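Local coordinates for protein N-acetylmuramoyl-L-alanine amidase (Mycobacteroides abscessus, PDB 7AGL) that probably cleaves, as a zinc-dependent amidase, the amide bond between N-acetylmuramic acid and L-alanine in cell-wall peptidoglycan, at residues Leu61-Leu66 against Ala204-Val208; Ile5-Val10 against Ile211-Ser216. Numbering follows the deposited sequence.

Contact 1 of 2, residues Leu61-Leu66 against Ala204-Val208; sequences LIRQQL and AQAVV
Both segments are helical throughout, with phi/psi near -60/-45, and each carries its own i to i-4 hydrogen bonds: Gln65 N to Leu61 O at 3.1 Å, Leu66 N to Ile62 O and Val208 N to Ala204 O, both at 2.9 Å. Their axes approach to 9.0 Å at a signed crossing angle of -51°, N-to-C directions inclined 51° to each other. The register is set by Ile62 and Ala204, whose CA atoms lie 5.0 Å apart; the small alanine permits this approach. Leu61, Ile62 and Leu66 all adopt mt, while Val207 and Val208 have chi1 t. Ile62 spreads across the other helix, with CG1 3.6 Å from Ala204 CB, CD1 3.8 Å from Val207 CG1 and CG2 3.9 Å from Val208 CG2. Leu61 CB meets Ala204 CB at 3.7 Å, and Leu66 CD2 reaches Val208 CG1 at 4.2 Å. Gln65, also mt, with chi3 32°, lays its amide along the seam: OE1 stands 3.4 Å from Val208 CG2 and 3.3 Å from Gln205 CA, and NE2 stands 3.5 Å from Ala204 CB. These are van der Waals contacts, since no hydrogen bond joins the segments. Gln205 (chi1 m, chi2 t) instead donates from NE2 to Ser201 OG. Such largely apolar helix-helix packing is characteristic of the layer flanking an alpha/beta sheet. Helix 51-68 rests on strands 9-14 and 72-75, through Ile62 on Leu12 and Leu66 on Val10 and Thr73, while helix 197-215 continues the layer toward helix 132-147, where Val207 touches Met141 and Leu145.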
loop_
_atom_site.group_PDB
_atom_site.type_symbol
_atom_site.label_atom_id
_atom_site.label_comp_id
_atom_site.label_asym_id
_atom_site.label_seq_id
_atom_site.Cartn_x
_atom_site.Cartn_y
_atom_site.Cartn_z
ATOM N N LEU A 61 7.709 9.641 -3.877
ATOM C CA LEU A 61 7.581 9.940 -5.298
ATOM C C LEU A 61 6.119 10.052 -5.707
ATOM O O LEU A 61 5.757 10.934 -6.498
ATOM C CB LEU A 61 8.297 8.866 -6.125
ATOM C CG LEU A 61 9.804 8.759 -5.892
ATOM C CD1 LEU A 61 10.329 7.529 -6.614
ATOM C CD2 LEU A 61 10.538 10.022 -6.369
ATOM N N ILE A 62 5.263 9.166 -5.182
ATOM C CA ILE A 62 3.824 9.280 -5.428
ATOM C C ILE A 62 3.310 10.637 -4.959
ATOM O O ILE A 62 2.577 11.328 -5.685
ATOM C CB ILE A 62 3.059 8.134 -4.740
ATOM C CG1 ILE A 62 3.449 6.785 -5.355
ATOM C CG2 ILE A 62 1.564 8.348 -4.885
ATOM C CD1 ILE A 62 2.976 5.599 -4.527
ATOM N N ARG A 63 3.682 11.036 -3.734
ATOM C CA ARG A 63 3.193 12.296 -3.171
ATOM C C ARG A 63 3.583 13.471 -4.050
ATOM O O ARG A 63 2.759 14.340 -4.352
ATOM C CB ARG A 63 3.728 12.520 -1.751
ATOM C CG ARG A 63 2.939 13.635 -1.028
ATOM C CD ARG A 63 3.751 14.800 -0.415
ATOM N NE ARG A 63 5.011 15.135 -1.078
ATOM C CZ ARG A 63 5.233 16.224 -1.819
ATOM N NH1 ARG A 63 4.272 17.110 -2.036
ATOM N NH2 ARG A 63 6.438 16.429 -2.348
ATOM N N GLN A 64 4.845 13.505 -4.475
ATOM C CA GLN A 64 5.320 14.606 -5.301
ATOM C C GLN A 64 4.527 14.711 -6.602
ATOM O O GLN A 64 4.162 15.817 -7.028
ATOM C CB GLN A 64 6.810 14.412 -5.580
ATOM C CG GLN A 64 7.499 15.582 -6.256
ATOM C CD GLN A 64 8.921 15.239 -6.670
ATOM O OE1 GLN A 64 9.327 14.069 -6.637
ATOM N NE2 GLN A 64 9.687 16.255 -7.067
ATOM N N GLN A 65 4.251 13.572 -7.245
ATOM C CA GLN A 65 3.503 13.591 -8.498
ATOM C C GLN A 65 2.066 14.047 -8.272
ATOM O O GLN A 65 1.530 14.839 -9.057
ATOM C CB GLN A 65 3.541 12.205 -9.144
ATOM C CG GLN A 65 4.943 11.723 -9.510
ATOM C CD GLN A 65 4.962 10.277 -9.984
ATOM O OE1 GLN A 65 4.004 9.795 -10.589
ATOM N NE2 GLN A 65 6.056 9.581 -9.713
ATOM N N LEU A 66 1.432 13.567 -7.197
ATOM C CA LEU A 66 0.056 13.973 -6.909
ATOM C C LEU A 66 -0.023 15.462 -6.608
ATOM O O LEU A 66 -0.941 16.148 -7.075
ATOM C CB LEU A 66 -0.517 13.169 -5.735
ATOM C CG LEU A 66 -0.808 11.694 -6.024
ATOM C CD1 LEU A 66 -1.167 10.985 -4.724
ATOM C CD2 LEU A 66 -1.932 11.580 -7.069
ATOM N N ALA A 204 5.873 4.362 -8.923
ATOM C CA ALA A 204 5.076 5.481 -8.431
ATOM C C ALA A 204 4.175 6.031 -9.528
ATOM O O ALA A 204 3.001 6.323 -9.277
ATOM C CB ALA A 204 5.991 6.581 -7.879
ATOM N N GLN A 205 4.716 6.202 -10.744
ATOM C CA GLN A 205 3.915 6.723 -11.853
ATOM C C GLN A 205 2.713 5.834 -12.113
ATOM O O GLN A 205 1.610 6.327 -12.391
ATOM C CB GLN A 205 4.764 6.824 -13.116
ATOM C CG GLN A 205 5.834 7.872 -13.045
ATOM C CD GLN A 205 6.670 7.878 -14.298
ATOM O OE1 GLN A 205 6.135 7.964 -15.412
ATOM N NE2 GLN A 205 7.986 7.760 -14.134
ATOM N N ALA A 206 2.911 4.517 -12.022
ATOM C CA ALA A 206 1.830 3.578 -12.295
ATOM C C ALA A 206 0.747 3.674 -11.230
ATOM O O ALA A 206 -0.444 3.681 -11.551
ATOM C CB ALA A 206 2.381 2.156 -12.376
ATOM N N VAL A 207 1.149 3.754 -9.955
ATOM C CA VAL A 207 0.180 3.954 -8.881
ATOM C C VAL A 207 -0.587 5.251 -9.093
ATOM O O VAL A 207 -1.817 5.295 -8.938
ATOM C CB VAL A 207 0.895 3.924 -7.520
ATOM C CG1 VAL A 207 -0.050 4.359 -6.386
ATOM C CG2 VAL A 207 1.448 2.514 -7.271
ATOM N N VAL A 208 0.122 6.330 -9.449
ATOM C CA VAL A 208 -0.550 7.602 -9.698
ATOM C C VAL A 208 -1.573 7.459 -10.824
ATOM O O VAL A 208 -2.686 7.981 -10.728
ATOM C CB VAL A 208 0.481 8.709 -9.992
ATOM C CG1 VAL A 208 -0.201 9.943 -10.566
ATOM C CG2 VAL A 208 1.223 9.070 -8.704
#

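Contact 2 of 2, residues Ile5-Val10 against Ile211-Ser216; sequences IAGRIV and IVAYLS
The backbone of 5-10 makes a type II beta turn from Ile5 to Arg8, closed by Arg8 N to Ile5 O at 3.1 Å, and then enters a strand at Ile9 and Val10. Gly7, at phi/psi 88/-13, occupies the turn position where a CB would jam against the preceding carbonyl. Opposite, 211-215 is the last part of a helix. Its Leu215 N to Ile211 O (2.9 Å) and Ser216 N to Val212 O (3.0 Å) bonds are joined by Ser216 OG (chi1 m) donating to Val212 O at 3.0 Å. Nearest CA pairs are Ile5-Leu215, 6.4 Å, and Val10-Ile211, 8.6 Å.

Apolar packing centres on Leu215 (mt), whose CB meets Ile5 CD1 at 3.6 Å and whose CD1 meets Val10 CG2 at 4.0 Å and Arg8 CB at 3.9 Å. Val10 (chi1 t) also places CG2 4.0 Å from Ile211 CG2, and Ile5 CG1 lies 4.4 Å from Val212 CG1.

A separate, close van der Waals approach sets Ile5 CD1, in the mm rotamer, 3.2 Å from Ser216 OG.

Polar approach comes from Arg8, whose chi1 and chi2, both m, fold it back over Leu215. Leu215 CB lies over one guanidinium face. Arg8 NH2 stands 3.0 Å from Leu215 O, but the angle is too poor for a hydrogen bond. The guanidinium also makes a long, weak ion pair with Asp100.

A C-terminal helix packed beside the first strand of a mixed sheet, bringing the modelled chain ends together, fits the alpha/beta fold of zinc-dependent amidases.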
loop_
_atom_site.group_PDB
_atom_site.type_symbol
_atom_site.label_atom_id
_atom_site.label_comp_id
_atom_site.label_asym_id
_atom_site.label_seq_id
_atom_site.Cartn_x
_atom_site.Cartn_y
_atom_site.Cartn_z
ATOM N N ILE A 5 -9.792 16.132 -10.812
ATOM C CA ILE A 5 -8.710 15.552 -10.022
ATOM C C ILE A 5 -8.176 16.569 -9.020
ATOM O O ILE A 5 -8.051 16.265 -7.836
ATOM C CB ILE A 5 -7.583 15.033 -10.924
ATOM C CG1 ILE A 5 -8.126 13.950 -11.848
ATOM C CG2 ILE A 5 -6.449 14.460 -10.092
ATOM C CD1 ILE A 5 -8.746 12.798 -11.088
ATOM N N ALA A 6 -7.867 17.777 -9.497
ATOM C CA ALA A 6 -7.397 18.831 -8.608
ATOM C C ALA A 6 -8.377 19.036 -7.462
ATOM O O ALA A 6 -9.595 19.009 -7.655
ATOM C CB ALA A 6 -7.215 20.140 -9.379
ATOM N N GLY A 7 -7.841 19.227 -6.256
ATOM C CA GLY A 7 -8.662 19.464 -5.087
ATOM C C GLY A 7 -9.124 18.215 -4.368
ATOM O O GLY A 7 -9.618 18.315 -3.235
ATOM N N ARG A 8 -8.979 17.040 -4.979
ATOM C CA ARG A 8 -9.264 15.803 -4.264
ATOM C C ARG A 8 -8.194 15.563 -3.199
ATOM O O ARG A 8 -7.099 16.129 -3.248
ATOM C CB ARG A 8 -9.319 14.620 -5.237
ATOM C CG ARG A 8 -10.353 14.774 -6.339
ATOM C CD ARG A 8 -11.755 14.778 -5.773
ATOM N NE ARG A 8 -12.508 13.602 -6.200
ATOM C CZ ARG A 8 -13.102 13.480 -7.384
ATOM N NH1 ARG A 8 -13.032 14.465 -8.275
ATOM N NH2 ARG A 8 -13.762 12.368 -7.685
ATOM N N ILE A 9 -8.524 14.707 -2.234
ATOM C CA ILE A 9 -7.663 14.411 -1.086
ATOM C C ILE A 9 -7.254 12.946 -1.134
ATOM O O ILE A 9 -8.120 12.060 -1.153
ATOM C CB ILE A 9 -8.375 14.710 0.247
ATOM C CG1 ILE A 9 -8.694 16.200 0.363
ATOM C CG2 ILE A 9 -7.513 14.251 1.417
ATOM C CD1 ILE A 9 -9.774 16.505 1.351
ATOM N N VAL A 10 -5.942 12.683 -1.098
ATOM C CA VAL A 10 -5.419 11.319 -1.087
ATOM C C VAL A 10 -4.464 11.174 0.098
ATOM O O VAL A 10 -3.592 12.034 0.299
ATOM C CB VAL A 10 -4.706 10.974 -2.409
ATOM C CG1 VAL A 10 -4.056 9.580 -2.342
ATOM C CG2 VAL A 10 -5.709 11.059 -3.570
ATOM N N ILE A 211 -4.601 5.972 -9.294
ATOM C CA ILE A 211 -5.337 6.949 -8.494
ATOM C C ILE A 211 -6.104 7.904 -9.404
ATOM O O ILE A 211 -7.300 8.163 -9.204
ATOM C CB ILE A 211 -4.366 7.703 -7.563
ATOM C CG1 ILE A 211 -3.733 6.746 -6.550
ATOM C CG2 ILE A 211 -5.079 8.855 -6.869
ATOM C CD1 ILE A 211 -2.604 7.385 -5.755
ATOM N N VAL A 212 -5.430 8.427 -10.433
ATOM C CA VAL A 212 -6.077 9.356 -11.362
ATOM C C VAL A 212 -7.252 8.689 -12.070
ATOM O O VAL A 212 -8.329 9.286 -12.220
ATOM C CB VAL A 212 -5.046 9.902 -12.372
ATOM C CG1 VAL A 212 -5.746 10.619 -13.511
ATOM C CG2 VAL A 212 -4.058 10.831 -11.669
ATOM N N ALA A 213 -7.063 7.450 -12.531
ATOM C CA ALA A 213 -8.151 6.752 -13.212
ATOM C C ALA A 213 -9.337 6.561 -12.280
ATOM O O ALA A 213 -10.494 6.770 -12.673
ATOM C CB ALA A 213 -7.658 5.407 -13.744
ATOM N N TYR A 214 -9.069 6.223 -11.016
ATOM C CA TYR A 214 -10.167 6.004 -10.079
ATOM C C TYR A 214 -10.912 7.302 -9.769
ATOM O O TYR A 214 -12.148 7.338 -9.799
ATOM C CB TYR A 214 -9.645 5.352 -8.798
ATOM C CG TYR A 214 -10.731 5.179 -7.774
ATOM C CD1 TYR A 214 -11.736 4.230 -7.959
ATOM C CD2 TYR A 214 -10.772 5.969 -6.633
ATOM C CE1 TYR A 214 -12.751 4.070 -7.029
ATOM C CE2 TYR A 214 -11.776 5.817 -5.692
ATOM C CZ TYR A 214 -12.764 4.865 -5.893
ATOM O OH TYR A 214 -13.782 4.707 -4.960
ATOM N N LEU A 215 -10.184 8.383 -9.464
ATOM C CA LEU A 215 -10.847 9.636 -9.099
ATOM C C LEU A 215 -11.563 10.279 -10.280
ATOM O O LEU A 215 -12.486 11.072 -10.072
ATOM C CB LEU A 215 -9.839 10.618 -8.500
ATOM C CG LEU A 215 -9.229 10.212 -7.149
ATOM C CD1 LEU A 215 -8.122 11.176 -6.745
ATOM C CD2 LEU A 215 -10.295 10.130 -6.069
ATOM N N SER A 216 -11.173 9.958 -11.506
ATOM C CA SER A 216 -11.891 10.462 -12.669
ATOM C C SER A 216 -13.125 9.605 -12.935
ATOM O O SER A 216 -14.177 10.118 -13.338
ATOM C CB SER A 216 -10.979 10.491 -13.895
ATOM O OG SER A 216 -9.894 11.374 -13.693
#

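In the fold
From the N-terminal turn the chain enters strand 9-14, an inner strand of the mixed sheet, then runs through helix 51-68 and the rest of the sheet before returning along helix 197-215. Contact 2 closes the outer loop, with 200 residues between its segments; contact 1, with 137 residues between its own, is nested inside it. Both use helix 197-215, contact 1 about midway and contact 2 at its end, and their centres lie 12 Å apart. They touch through Leu66, whose CD1 is 4.0 Å from both Val10 CG1 and Ile211 CD1, so strand 9-14 and the two helices meet around Leu66.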